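Local atomic coordinates of peptide ABC transporter, peptide-binding protein (Enterococcus faecalis, PDB entry 3O6P), a protein that probably binds extracellular peptides for import by an ABC transporter, the chain here being a fragment from the later half of the full-length polypeptide. Residues A[30-35]-A[76-82]; A[50-56]-A[68-74]; A[97-101]-A[127-131]; A[102-106]-A[141-145]; A[163-168]-A[205-209]. All coordinates share one frame; numbering follows the deposited sequence. Where two conformers were deposited one is given.

How the interactions relate
The contacts divide between a sheet with its covering helices and the loops and helices around it. Interactions 3 and 4 share strand 99-106: the first is backbone pairing at the sheet edge, beside a sodium ion, whereas the second packs helix 138-147 on the strand without a direct hydrogen bond. Interaction 1 joins helix ends and loops through aromatic rings near the surface and a buried arginine; interaction 2, nested within its loop, relies on an asparagine and a serine. Ile76 packs on the 50-56 loop, linking the two. Interaction 5 centres on a salt bridge flanked by apolar packing, and touches interaction 2 where Phe68 meets Trp206 and Met209. Every contact mixes buried and more exposed residues.

Interaction 1 (A[30-35]-A[76-82]); sequences SYSIDR and IEYDTKK
Tyr78 lays one face of its ring on Asp34, whose CB stands 3.5 Å from the Tyr78 ring centroid, nearly on the normal. The Asp34 carboxylate continues this stack, its plane only 10° from that of the ring, and the backbone of Ser32 lies at the ring's edge. Tyr31 has Lys82 CB over one face, 3.8 Å from the Tyr31 centroid, and Glu77 CB at its edge; in the ring plane a water joins its hydroxyl to Lys82 NZ. Lysine suits this place: its methylenes cover the ring while its ammonium reaches the water. The third flat group, the Arg35 guanidinium, carries Ile76 CG2 over its centre, 3.6 Å from Arg35 CZ. Its rotation is fixed end-on by Ser30: Arg35 NH2 donates to Ser30 OG at 2.7 Å and NH1 to Ser30 O, while NE is held by Pro224 O. Asp79 N donates a hydrogen bond to Tyr31 O in the carbonyl plane, on a lone pair, at 2.9 Å; its side-chain OD1 accepts from Lys82 N, and Asp34 OD1 from Ala37 N. The arrangement is thus a junction of helix ends: helix 23-31 finishes beside two aspartate N-caps, those of helices 35-43 and 80-94.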
# COMPACT_ATOMS: atom_id res chain seq x y z
N SER A 30 -8.66 2.53 -1.43
CA SER A 30 -7.87 2.59 -2.65
C SER A 30 -8.68 3.06 -3.87
O SER A 30 -8.21 3.89 -4.68
CB SER A 30 -7.16 1.27 -2.92
OG SER A 30 -6.37 1.34 -4.10
N TYR A 31 -9.91 2.58 -4.00
CA TYR A 31 -10.76 2.97 -5.12
C TYR A 31 -11.09 4.45 -5.13
O TYR A 31 -11.47 5.00 -6.19
CB TYR A 31 -12.10 2.22 -5.02
CG TYR A 31 -12.12 0.81 -5.56
CD1 TYR A 31 -11.72 0.53 -6.86
CD2 TYR A 31 -12.68 -0.22 -4.79
CE1 TYR A 31 -11.81 -0.78 -7.37
CE2 TYR A 31 -12.80 -1.54 -5.29
CZ TYR A 31 -12.34 -1.81 -6.57
OH TYR A 31 -12.46 -3.10 -7.04
N SER A 32 -10.98 5.11 -3.99
CA SER A 32 -11.41 6.50 -3.90
C SER A 32 -10.33 7.51 -4.30
O SER A 32 -10.60 8.71 -4.30
CB SER A 32 -11.86 6.82 -2.48
OG SER A 32 -10.73 6.97 -1.66
N ILE A 33 -9.11 7.04 -4.61
CA ILE A 33 -8.00 7.96 -4.87
C ILE A 33 -7.60 7.95 -6.34
O ILE A 33 -7.16 6.92 -6.87
CB ILE A 33 -6.78 7.62 -3.97
CG1 ILE A 33 -7.16 7.55 -2.47
CG2 ILE A 33 -5.58 8.56 -4.25
CD1 ILE A 33 -6.11 6.80 -1.64
N ASP A 34 -7.78 9.08 -7.00
CA ASP A 34 -7.43 9.23 -8.41
C ASP A 34 -5.92 9.43 -8.49
O ASP A 34 -5.44 10.55 -8.38
CB ASP A 34 -8.20 10.43 -8.98
CG ASP A 34 -8.03 10.61 -10.48
OD1 ASP A 34 -7.15 9.95 -11.10
OD2 ASP A 34 -8.78 11.47 -11.04
N ARG A 35 -5.19 8.33 -8.68
CA ARG A 35 -3.72 8.36 -8.73
C ARG A 35 -3.20 9.19 -9.91
O ARG A 35 -2.14 9.83 -9.81
CB ARG A 35 -3.13 6.95 -8.89
CG ARG A 35 -3.61 5.80 -7.97
CD ARG A 35 -3.36 6.11 -6.56
NE ARG A 35 -3.42 4.95 -5.64
CZ ARG A 35 -4.51 4.21 -5.38
NH1 ARG A 35 -5.68 4.41 -6.00
NH2 ARG A 35 -4.45 3.24 -4.47
N ILE A 76 -4.81 -2.04 -8.95
CA ILE A 76 -5.06 -0.66 -8.48
C ILE A 76 -5.96 0.05 -9.49
O ILE A 76 -5.61 0.13 -10.68
CB ILE A 76 -3.78 0.13 -8.22
CG1 ILE A 76 -2.99 -0.54 -7.08
CG2 ILE A 76 -4.13 1.66 -7.91
CD1 ILE A 76 -1.72 0.17 -6.73
N GLU A 77 -7.13 0.49 -9.01
CA GLU A 77 -8.13 1.18 -9.82
C GLU A 77 -8.58 2.41 -9.09
O GLU A 77 -8.62 2.44 -7.86
CB GLU A 77 -9.36 0.30 -9.99
CG GLU A 77 -9.51 -0.31 -11.36
CD GLU A 77 -8.39 -1.24 -11.67
OE1 GLU A 77 -7.93 -1.94 -10.75
OE2 GLU A 77 -7.95 -1.26 -12.84
N TYR A 78 -8.97 3.42 -9.87
CA TYR A 78 -9.71 4.55 -9.34
C TYR A 78 -11.14 4.43 -9.85
O TYR A 78 -11.37 4.37 -11.07
CB TYR A 78 -9.07 5.88 -9.80
CG TYR A 78 -9.98 7.05 -9.58
CD1 TYR A 78 -10.37 7.41 -8.29
CD2 TYR A 78 -10.49 7.76 -10.65
CE1 TYR A 78 -11.26 8.47 -8.07
CE2 TYR A 78 -11.35 8.82 -10.45
CZ TYR A 78 -11.74 9.17 -9.15
OH TYR A 78 -12.61 10.23 -8.94
N ASP A 79 -12.10 4.33 -8.93
CA ASP A 79 -13.51 4.23 -9.31
C ASP A 79 -14.35 4.55 -8.08
O ASP A 79 -14.49 3.72 -7.19
CB ASP A 79 -13.78 2.79 -9.80
CG ASP A 79 -15.19 2.59 -10.30
OD1 ASP A 79 -16.12 3.26 -9.83
OD2 ASP A 79 -15.36 1.71 -11.16
N THR A 80 -14.92 5.75 -8.03
CA THR A 80 -15.65 6.11 -6.81
C THR A 80 -16.97 5.38 -6.67
O THR A 80 -17.44 5.24 -5.54
CB THR A 80 -15.85 7.64 -6.55
OG1 THR A 80 -16.67 8.19 -7.59
CG2 THR A 80 -14.50 8.37 -6.47
N LYS A 81 -17.58 4.91 -7.78
CA LYS A 81 -18.79 4.05 -7.68
C LYS A 81 -18.44 2.75 -6.93
O LYS A 81 -19.15 2.34 -5.98
CB LYS A 81 -19.38 3.72 -9.06
CG LYS A 81 -20.65 2.89 -9.01
CD LYS A 81 -21.38 2.85 -10.35
CE LYS A 81 -22.61 1.92 -10.28
NZ LYS A 81 -23.54 2.14 -11.42
N LYS A 82 -17.31 2.15 -7.32
CA LYS A 82 -16.81 0.99 -6.60
C LYS A 82 -16.38 1.32 -5.17
O LYS A 82 -16.64 0.53 -4.26
CB LYS A 82 -15.71 0.26 -7.37
CG LYS A 82 -16.26 -0.47 -8.64
CD LYS A 82 -15.20 -1.39 -9.27
CE LYS A 82 -15.83 -2.51 -10.14
NZ LYS A 82 -14.81 -3.52 -10.63
O HOH W 1 -7.85 0.49 -6.12
O HOH W 2 -11.77 -3.43 -9.55

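Interaction 2 (A[50-56]-A[68-74]); sequences PNGLVPA and FAKEAGS
Asn51 reaches from its loop to the end of helix 68-72, and its CB starts 4.1 Å from Ala69 CB. With CG anti to the backbone N (chi1 179°), the amide is carried over to the last turn of the helix. There OD1 lies 3.3 Å from Ser74 CB and accepts from a water at 2.7 Å. The other branch, ND2, donates to Gly73 O at 3.0 Å, arriving from well above that carbonyl's plane. Gly73, the first residue to leave the helix, has a positive phi of 72°, a conformation glycine adopts easily. The backbone of Asn51 adds a second bond: Ser74 OG donates to Asn51 O at 2.7 Å, in the carbonyl plane and on a lone pair, while the same hydroxyl bonds Ile76 N. Farther along, Val54 sets both methyls against the CD2 and CE2 atoms of Phe68, the nearer approach being CG1 to CD2 at 3.5 Å. Ala56 CB and Ala69 CB meet at 3.8 Å, where small residues let the loop come close to the helix. Just past the helix C-terminus, then, one bond runs each way, Asn51 ND2 to a backbone carbonyl and the Ser74 hydroxyl to the loop carbonyl; apolar packing holds the N-terminal end.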
# COMPACT_ATOMS: atom_id res chain seq x y z
N PRO A 50 1.07 4.08 -9.66
CA PRO A 50 1.71 2.84 -9.21
C PRO A 50 1.03 1.63 -9.87
O PRO A 50 -0.21 1.52 -9.84
CB PRO A 50 1.43 2.84 -7.70
CG PRO A 50 0.04 3.53 -7.58
CD PRO A 50 -0.02 4.52 -8.76
N ASN A 51 1.80 0.73 -10.47
CA ASN A 51 1.22 -0.53 -10.95
C ASN A 51 0.72 -1.32 -9.74
O ASN A 51 -0.42 -1.80 -9.72
CB ASN A 51 2.26 -1.36 -11.69
CG ASN A 51 1.69 -2.66 -12.18
OD1 ASN A 51 0.94 -2.68 -13.16
ND2 ASN A 51 2.00 -3.76 -11.46
N GLY A 52 1.58 -1.40 -8.73
CA GLY A 52 1.28 -2.15 -7.49
C GLY A 52 2.26 -1.70 -6.43
O GLY A 52 2.51 -0.50 -6.24
N LEU A 53 2.81 -2.68 -5.71
CA LEU A 53 3.78 -2.39 -4.67
C LEU A 53 5.18 -2.36 -5.26
O LEU A 53 5.92 -1.39 -5.08
CB LEU A 53 3.68 -3.43 -3.55
CG LEU A 53 4.77 -3.34 -2.49
CD1 LEU A 53 4.72 -1.97 -1.78
CD2 LEU A 53 4.68 -4.48 -1.47
N VAL A 54 5.56 -3.42 -5.95
CA VAL A 54 6.93 -3.45 -6.52
C VAL A 54 6.94 -2.48 -7.72
O VAL A 54 6.04 -2.55 -8.57
CB VAL A 54 7.27 -4.88 -7.00
CG1 VAL A 54 8.58 -4.91 -7.79
CG2 VAL A 54 7.36 -5.83 -5.80
N PRO A 55 7.93 -1.56 -7.78
CA PRO A 55 7.98 -0.63 -8.93
C PRO A 55 8.09 -1.33 -10.27
O PRO A 55 8.69 -2.40 -10.37
CB PRO A 55 9.27 0.16 -8.68
CG PRO A 55 9.41 0.14 -7.22
CD PRO A 55 8.94 -1.21 -6.77
N ALA A 56 7.51 -0.69 -11.29
CA ALA A 56 7.64 -1.09 -12.69
C ALA A 56 9.01 -0.71 -13.23
O ALA A 56 9.65 0.21 -12.73
CB ALA A 56 6.55 -0.42 -13.52
N PHE A 68 8.73 -7.52 -13.90
CA PHE A 68 7.96 -8.01 -12.76
C PHE A 68 6.56 -7.40 -12.70
O PHE A 68 5.58 -8.11 -12.51
CB PHE A 68 8.67 -7.70 -11.43
CG PHE A 68 7.99 -8.31 -10.23
CD1 PHE A 68 8.29 -9.62 -9.82
CD2 PHE A 68 7.05 -7.58 -9.51
CE1 PHE A 68 7.65 -10.18 -8.70
CE2 PHE A 68 6.41 -8.12 -8.40
CZ PHE A 68 6.71 -9.43 -7.99
N ALA A 69 6.48 -6.07 -12.81
CA ALA A 69 5.17 -5.40 -12.68
C ALA A 69 4.21 -5.80 -13.80
O ALA A 69 3.02 -6.00 -13.56
CB ALA A 69 5.33 -3.88 -12.61
N LYS A 70 4.73 -5.95 -15.02
CA LYS A 70 3.89 -6.37 -16.14
C LYS A 70 3.36 -7.79 -15.93
O LYS A 70 2.18 -8.07 -16.19
CB LYS A 70 4.63 -6.25 -17.48
CG LYS A 70 4.95 -4.85 -17.89
CD LYS A 70 5.86 -4.88 -19.12
CE LYS A 70 6.02 -3.51 -19.77
NZ LYS A 70 6.38 -3.65 -21.23
N GLU A 71 4.23 -8.68 -15.46
CA GLU A 71 3.85 -10.06 -15.20
C GLU A 71 2.82 -10.17 -14.07
O GLU A 71 1.91 -11.00 -14.13
CB GLU A 71 5.08 -10.91 -14.87
CG GLU A 71 5.85 -11.35 -16.09
CD GLU A 71 6.84 -12.46 -15.77
OE1 GLU A 71 8.01 -12.13 -15.54
OE2 GLU A 71 6.44 -13.64 -15.73
N ALA A 72 2.97 -9.34 -13.04
CA ALA A 72 2.09 -9.38 -11.89
C ALA A 72 0.71 -8.85 -12.27
O ALA A 72 -0.29 -9.29 -11.71
CB ALA A 72 2.69 -8.57 -10.71
N GLY A 73 0.66 -7.95 -13.24
CA GLY A 73 -0.57 -7.16 -13.48
C GLY A 73 -0.83 -6.11 -12.40
O GLY A 73 -0.04 -5.93 -11.48
N SER A 74 -1.94 -5.39 -12.53
CA SER A 74 -2.29 -4.35 -11.58
C SER A 74 -3.69 -4.59 -11.05
O SER A 74 -4.61 -4.85 -11.84
CB SER A 74 -2.26 -2.96 -12.25
OG SER A 74 -2.61 -1.95 -11.30
O HOH W 3 0.52 -4.29 -15.23

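Interaction 3 (A[97-101]-A[127-131]); sequences STLTM and DGVKV. With NA (sodium ion), chain B.
Met101, a selenomethionine here, turns CG between its backbone N and carbonyl carbon (chi1 60°), which sets that methylene alongside Val131. Val131 has CG2 beside its own backbone N, and Met101 CG packs against this methyl at 3.8 Å. Val129 adopts the same rotamer, bringing its CG2 to 4.1 Å from Leu99 CB. These four apolar residues share one face of the sheet, where Trp87 and Ile122 also pack; Thr100 and Lys130 lie side by side on the other face, suited to water. The short strand axes run parallel, 12° apart. Leu99 N donates to Gly128 O at 2.9 Å, Lys130 N to Leu99 O at 2.9 Å, and Met101 N to Lys130 O at 3.0 Å, all fairly straight. Helix 109-125 connects the strands, making a beta-alpha-beta crossover. Just before its strand Gly128 takes a phi of 97°, a conformation suited to glycine, which has no CB to meet the preceding carbonyl oxygen. On the outer side of the pair, Val129 O binds the sodium ion at 2.7 Å, together with oxygens of Gln123 and Leu126 and three waters. One water accepts from Gly128 N at 2.7 Å and another donates to Asp127 OD1. Val129 O is thus taken by the ion, and Val131 N and O by the side chains of Gln123 and Gln119, while the bonds on the other side pair the strand with 99-106.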
# COMPACT_ATOMS: atom_id res chain seq x y z
N SER A 97 -21.30 2.12 11.30
CA SER A 97 -22.03 3.12 10.53
C SER A 97 -21.16 4.28 10.07
O SER A 97 -21.59 5.08 9.27
CB SER A 97 -23.14 3.71 11.43
OG SER A 97 -22.55 4.32 12.59
N THR A 98 -19.95 4.38 10.61
CA THR A 98 -19.18 5.61 10.52
C THR A 98 -17.72 5.24 10.68
O THR A 98 -17.41 4.17 11.24
CB THR A 98 -19.60 6.60 11.66
OG1 THR A 98 -18.85 7.79 11.54
CG2 THR A 98 -19.35 6.03 13.06
N LEU A 99 -16.82 6.10 10.20
CA LEU A 99 -15.41 5.91 10.45
C LEU A 99 -14.75 7.28 10.54
O LEU A 99 -15.02 8.13 9.71
CB LEU A 99 -14.79 5.12 9.28
CG LEU A 99 -13.27 4.91 9.32
CD1 LEU A 99 -12.88 4.15 10.59
CD2 LEU A 99 -12.79 4.21 8.05
N THR A 100 -13.90 7.49 11.55
CA THR A 100 -13.07 8.69 11.64
C THR A 100 -11.65 8.17 11.67
O THR A 100 -11.29 7.31 12.49
CB THR A 100 -13.38 9.56 12.88
OG1 THR A 100 -14.71 10.08 12.75
CG2 THR A 100 -12.42 10.75 12.97
N MSE A 101 -10.86 8.62 10.70
CA MSE A 101 -9.50 8.10 10.56
C MSE A 101 -8.51 9.22 10.35
O MSE A 101 -8.79 10.17 9.62
CB MSE A 101 -9.40 7.10 9.42
CG MSE A 101 -9.78 7.67 8.06
SE MSE A 101 -9.58 6.34 6.63
CE MSE A 101 -7.66 6.26 6.62
N ASP A 127 -19.46 8.22 2.21
CA ASP A 127 -20.39 8.92 3.10
C ASP A 127 -20.30 8.28 4.48
O ASP A 127 -20.45 7.08 4.60
CB ASP A 127 -21.82 8.86 2.54
CG ASP A 127 -22.04 9.82 1.36
OD1 ASP A 127 -21.40 10.89 1.29
OD2 ASP A 127 -22.89 9.51 0.50
N GLY A 128 -20.07 9.09 5.51
CA GLY A 128 -19.91 8.56 6.86
C GLY A 128 -18.45 8.36 7.25
O GLY A 128 -18.16 7.92 8.37
N VAL A 129 -17.55 8.69 6.34
CA VAL A 129 -16.11 8.66 6.68
C VAL A 129 -15.55 10.08 6.80
O VAL A 129 -15.74 10.91 5.89
CB VAL A 129 -15.29 7.87 5.65
CG1 VAL A 129 -13.80 7.83 6.05
CG2 VAL A 129 -15.81 6.43 5.51
N LYS A 130 -14.88 10.37 7.90
CA LYS A 130 -14.24 11.66 8.11
C LYS A 130 -12.77 11.37 8.22
O LYS A 130 -12.38 10.39 8.86
CB LYS A 130 -14.74 12.30 9.40
CG LYS A 130 -13.93 13.52 9.79
CD LYS A 130 -14.54 14.27 10.98
CE LYS A 130 -13.66 15.47 11.37
NZ LYS A 130 -13.77 16.56 10.37
N VAL A 131 -11.95 12.20 7.58
CA VAL A 131 -10.49 11.95 7.60
C VAL A 131 -9.78 13.18 8.08
O VAL A 131 -10.02 14.27 7.56
CB VAL A 131 -9.96 11.62 6.17
CG1 VAL A 131 -8.46 11.35 6.22
CG2 VAL A 131 -10.69 10.44 5.55
NA NA B . -17.43 11.44 3.90
O HOH W 4 -18.96 11.82 1.89
O HOH W 5 -19.27 11.65 5.41
O HOH W 6 -17.52 13.95 4.10

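Interaction 4 (A[102-106]-A[141-145]); sequences DILSS and RLDRS
Arg141 O, with Leu104 CD2 resting 4.0 Å away, is gripped twice by Ser145: OG donates at 2.7 Å, and the backbone N reaches it from the opposite face of the carbonyl plane. The serine hydroxyl is turned back onto its own helix, which suits a polar side chain buried beside a leucine methyl. Leu104 carries most of the apolar contact. Its side chain leaves the strand with chi1 near 180° (-179°), which sends both branches to the helix: CD1 lies over the centre of one face of the Arg144 guanidinium, 3.8 Å from Arg144 CZ, and CD2 touches Arg144 CB at 3.8 Å. That guanidinium is held by Asp149 O at its NE. Its NH2 stays 4.1 Å from Asp102 OD2, too far for a salt bridge, although the two planes are only 14° apart; a water lies between them, accepting from Arg144 NH2 at 2.7 Å and donating weakly to OD2. Asp102 has firmer partners in the hydroxyls of Thr132 and Ser134. At the other end, the bent Arg141 chain passes along the strand backbone, CD lying 3.7 Å from Ser105 C. The helix packs on the sheet in alpha/beta fashion, with Val136 and Val153 beside Leu104. The contact is mostly carbon against carbon and against a guanidinium face, and the attraction between Asp102 and Arg144 probably acts at longer range, partly through the bridging water.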
# COMPACT_ATOMS: atom_id res chain seq x y z
N ASP A 102 -7.35 9.09 10.98
CA ASP A 102 -6.29 10.07 10.84
C ASP A 102 -5.22 9.52 9.90
O ASP A 102 -4.87 8.35 9.98
CB ASP A 102 -5.67 10.36 12.21
CG ASP A 102 -4.65 11.47 12.16
OD1 ASP A 102 -5.04 12.62 11.90
OD2 ASP A 102 -3.46 11.19 12.42
N ILE A 103 -4.66 10.37 9.03
CA ILE A 103 -3.52 9.95 8.22
C ILE A 103 -2.27 10.68 8.73
O ILE A 103 -2.16 11.90 8.63
CB ILE A 103 -3.68 10.26 6.71
CG1 ILE A 103 -5.02 9.76 6.18
CG2 ILE A 103 -2.49 9.65 5.90
CD1 ILE A 103 -5.30 10.23 4.76
N LEU A 104 -1.33 9.91 9.27
CA LEU A 104 -0.05 10.43 9.71
C LEU A 104 0.83 10.59 8.47
O LEU A 104 0.83 9.73 7.59
CB LEU A 104 0.56 9.41 10.67
CG LEU A 104 1.91 9.69 11.31
CD1 LEU A 104 1.82 10.91 12.24
CD2 LEU A 104 2.33 8.41 12.08
N SER A 105 1.57 11.69 8.37
CA SER A 105 2.43 11.89 7.21
C SER A 105 3.63 12.74 7.55
O SER A 105 3.76 13.27 8.66
CB SER A 105 1.67 12.56 6.06
OG SER A 105 1.46 13.94 6.32
N SER A 106 4.52 12.86 6.57
CA SER A 106 5.60 13.83 6.62
C SER A 106 4.99 15.22 6.55
O SER A 106 3.92 15.42 5.96
CB SER A 106 6.53 13.61 5.42
OG SER A 106 7.52 14.61 5.37
N ARG A 141 7.15 10.65 13.08
CA ARG A 141 6.45 9.70 12.21
C ARG A 141 6.97 8.30 12.44
O ARG A 141 6.19 7.34 12.49
CB ARG A 141 6.63 10.09 10.74
CG ARG A 141 5.97 9.12 9.78
CD ARG A 141 5.69 9.77 8.42
NE ARG A 141 6.88 10.34 7.79
CZ ARG A 141 7.71 9.66 7.02
NH1 ARG A 141 7.49 8.37 6.76
NH2 ARG A 141 8.76 10.28 6.47
N LEU A 142 8.29 8.17 12.58
CA LEU A 142 8.89 6.86 12.77
C LEU A 142 8.43 6.24 14.08
O LEU A 142 8.03 5.06 14.14
CB LEU A 142 10.42 6.99 12.76
CG LEU A 142 11.23 5.71 13.02
CD1 LEU A 142 10.76 4.56 12.12
CD2 LEU A 142 12.73 5.96 12.87
N ASP A 143 8.51 7.03 15.15
CA ASP A 143 8.13 6.54 16.48
C ASP A 143 6.66 6.12 16.54
O ASP A 143 6.35 5.01 17.02
CB ASP A 143 8.42 7.60 17.53
CG ASP A 143 8.16 7.11 18.92
OD1 ASP A 143 8.85 6.16 19.36
OD2 ASP A 143 7.28 7.67 19.56
N ARG A 144 5.77 6.97 16.04
CA ARG A 144 4.35 6.66 16.05
C ARG A 144 4.04 5.45 15.16
O ARG A 144 3.19 4.63 15.51
CB ARG A 144 3.53 7.87 15.60
CG ARG A 144 3.53 9.01 16.63
CD ARG A 144 2.70 10.19 16.18
NE ARG A 144 1.33 9.81 15.87
CZ ARG A 144 0.34 10.66 15.69
NH1 ARG A 144 0.55 11.96 15.82
NH2 ARG A 144 -0.87 10.20 15.39
N SER A 145 4.76 5.33 14.05
CA SER A 145 4.56 4.20 13.11
C SER A 145 4.92 2.89 13.80
O SER A 145 4.20 1.88 13.71
CB SER A 145 5.38 4.38 11.82
OG SER A 145 4.84 5.46 11.09
O HOH W 7 -3.52 10.85 15.42

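Interaction 5 (A[163-168]-A[205-209]); sequences DPSSFL and RWDDM
Asp163 and Arg205 form the charged part of the contact, approaching from opposite directions with their flat groups 25° apart. Arg205 NH2 donates to Asp163 OD2 at 2.8 Å, from above the carboxylate plane, while NH1 makes a weak, longer bond of 3.3 Å to OD1. Extended from CG to NE and turned at chi4, the arginine reaches the carboxylate, and Ala194 O accepts from its NE. Selenium packs on the charged group: Met209, a selenomethionine here, puts SE over one face of the Arg205 guanidinium, 3.6 Å above the plane and offset toward the rim. Hydrogen bonds within 163-168 hold the acid in place: Ser165 N donates to Asp163 OD2 at 3.0 Å, an Asx turn that caps the start of helix 165-168, and the Ser165 hydroxyl bonds the same oxygen on its anti side. In the apolar packing, Met209 SE is 4.1 Å from Pro164 CB, and Met209 CB meets Leu168 CD1 at 3.9 Å. Pro164 also approaches the Trp206 ring, whose NE1 is bonded to Glu71. With three donors gathered on Asp163 OD2, this carboxylate is probably kept ionised, so a single acid serves both as helix cap and as the ionic link to helix 202-218.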
# COMPACT_ATOMS: atom_id res chain seq x y z
N ASP A 163 15.70 -5.73 -6.61
CA ASP A 163 14.98 -6.97 -6.37
C ASP A 163 13.58 -6.78 -5.76
O ASP A 163 13.43 -6.06 -4.78
CB ASP A 163 15.79 -7.94 -5.53
CG ASP A 163 15.22 -9.34 -5.58
OD1 ASP A 163 15.51 -10.09 -6.57
OD2 ASP A 163 14.48 -9.68 -4.66
N PRO A 164 12.57 -7.47 -6.32
CA PRO A 164 11.21 -7.28 -5.82
C PRO A 164 11.06 -7.62 -4.33
O PRO A 164 10.24 -7.01 -3.66
CB PRO A 164 10.37 -8.24 -6.69
CG PRO A 164 11.20 -8.42 -7.92
CD PRO A 164 12.60 -8.47 -7.40
N SER A 165 11.88 -8.54 -3.81
CA SER A 165 11.76 -8.92 -2.41
C SER A 165 12.09 -7.75 -1.48
O SER A 165 11.64 -7.75 -0.34
CB SER A 165 12.68 -10.09 -2.08
OG SER A 165 14.03 -9.71 -2.19
N SER A 166 12.87 -6.78 -1.96
CA SER A 166 13.19 -5.59 -1.16
C SER A 166 11.89 -4.92 -0.70
O SER A 166 11.80 -4.44 0.43
CB SER A 166 14.01 -4.61 -1.97
OG SER A 166 14.37 -3.48 -1.21
N PHE A 167 10.89 -4.90 -1.57
CA PHE A 167 9.59 -4.33 -1.23
C PHE A 167 8.67 -5.32 -0.54
O PHE A 167 8.00 -4.98 0.45
CB PHE A 167 8.90 -3.82 -2.50
CG PHE A 167 9.58 -2.62 -3.09
CD1 PHE A 167 9.10 -1.33 -2.81
CD2 PHE A 167 10.74 -2.77 -3.88
CE1 PHE A 167 9.75 -0.22 -3.32
CE2 PHE A 167 11.37 -1.66 -4.42
CZ PHE A 167 10.88 -0.37 -4.12
N LEU A 168 8.64 -6.55 -1.06
CA LEU A 168 7.68 -7.52 -0.58
C LEU A 168 7.99 -7.96 0.86
O LEU A 168 7.07 -8.14 1.66
CB LEU A 168 7.61 -8.72 -1.52
CG LEU A 168 7.19 -8.37 -2.96
CD1 LEU A 168 7.55 -9.54 -3.89
CD2 LEU A 168 5.66 -8.08 -3.03
N ARG A 205 11.49 -19.03 -7.33
CA ARG A 205 11.59 -17.81 -6.51
C ARG A 205 10.83 -16.64 -7.18
O ARG A 205 10.13 -15.85 -6.53
CB ARG A 205 13.06 -17.45 -6.25
CG ARG A 205 13.22 -16.16 -5.47
CD ARG A 205 14.66 -15.92 -5.00
NE ARG A 205 14.68 -14.66 -4.24
CZ ARG A 205 14.92 -13.47 -4.78
NH1 ARG A 205 15.19 -13.36 -6.08
NH2 ARG A 205 14.91 -12.38 -4.01
N TRP A 206 10.98 -16.54 -8.49
CA TRP A 206 10.27 -15.51 -9.24
C TRP A 206 8.76 -15.68 -9.11
O TRP A 206 8.01 -14.72 -8.88
CB TRP A 206 10.68 -15.58 -10.73
CG TRP A 206 10.07 -14.51 -11.61
CD1 TRP A 206 9.03 -14.66 -12.50
CD2 TRP A 206 10.48 -13.13 -11.72
NE1 TRP A 206 8.78 -13.47 -13.14
CE2 TRP A 206 9.65 -12.52 -12.69
CE3 TRP A 206 11.48 -12.36 -11.10
CZ2 TRP A 206 9.79 -11.17 -13.05
CZ3 TRP A 206 11.62 -11.01 -11.48
CH2 TRP A 206 10.77 -10.44 -12.43
N ASP A 207 8.29 -16.92 -9.27
CA ASP A 207 6.87 -17.17 -9.17
C ASP A 207 6.35 -16.92 -7.74
O ASP A 207 5.24 -16.43 -7.57
CB ASP A 207 6.53 -18.58 -9.68
CG ASP A 207 6.54 -18.69 -11.21
OD1 ASP A 207 6.64 -17.66 -11.91
OD2 ASP A 207 6.47 -19.82 -11.72
N ASP A 208 7.16 -17.25 -6.73
CA ASP A 208 6.80 -16.93 -5.34
C ASP A 208 6.65 -15.42 -5.12
O ASP A 208 5.69 -14.94 -4.49
CB ASP A 208 7.85 -17.50 -4.38
CG ASP A 208 7.70 -18.99 -4.16
OD1 ASP A 208 6.54 -19.49 -4.22
OD2 ASP A 208 8.71 -19.66 -3.89
N MSE A 209 7.58 -14.65 -5.69
CA MSE A 209 7.51 -13.20 -5.52
C MSE A 209 6.31 -12.62 -6.26
O MSE A 209 5.62 -11.73 -5.73
CB MSE A 209 8.80 -12.53 -5.97
CG MSE A 209 9.99 -12.92 -5.05
SE MSE A 209 11.59 -11.95 -5.47
CE MSE A 209 11.88 -12.59 -7.28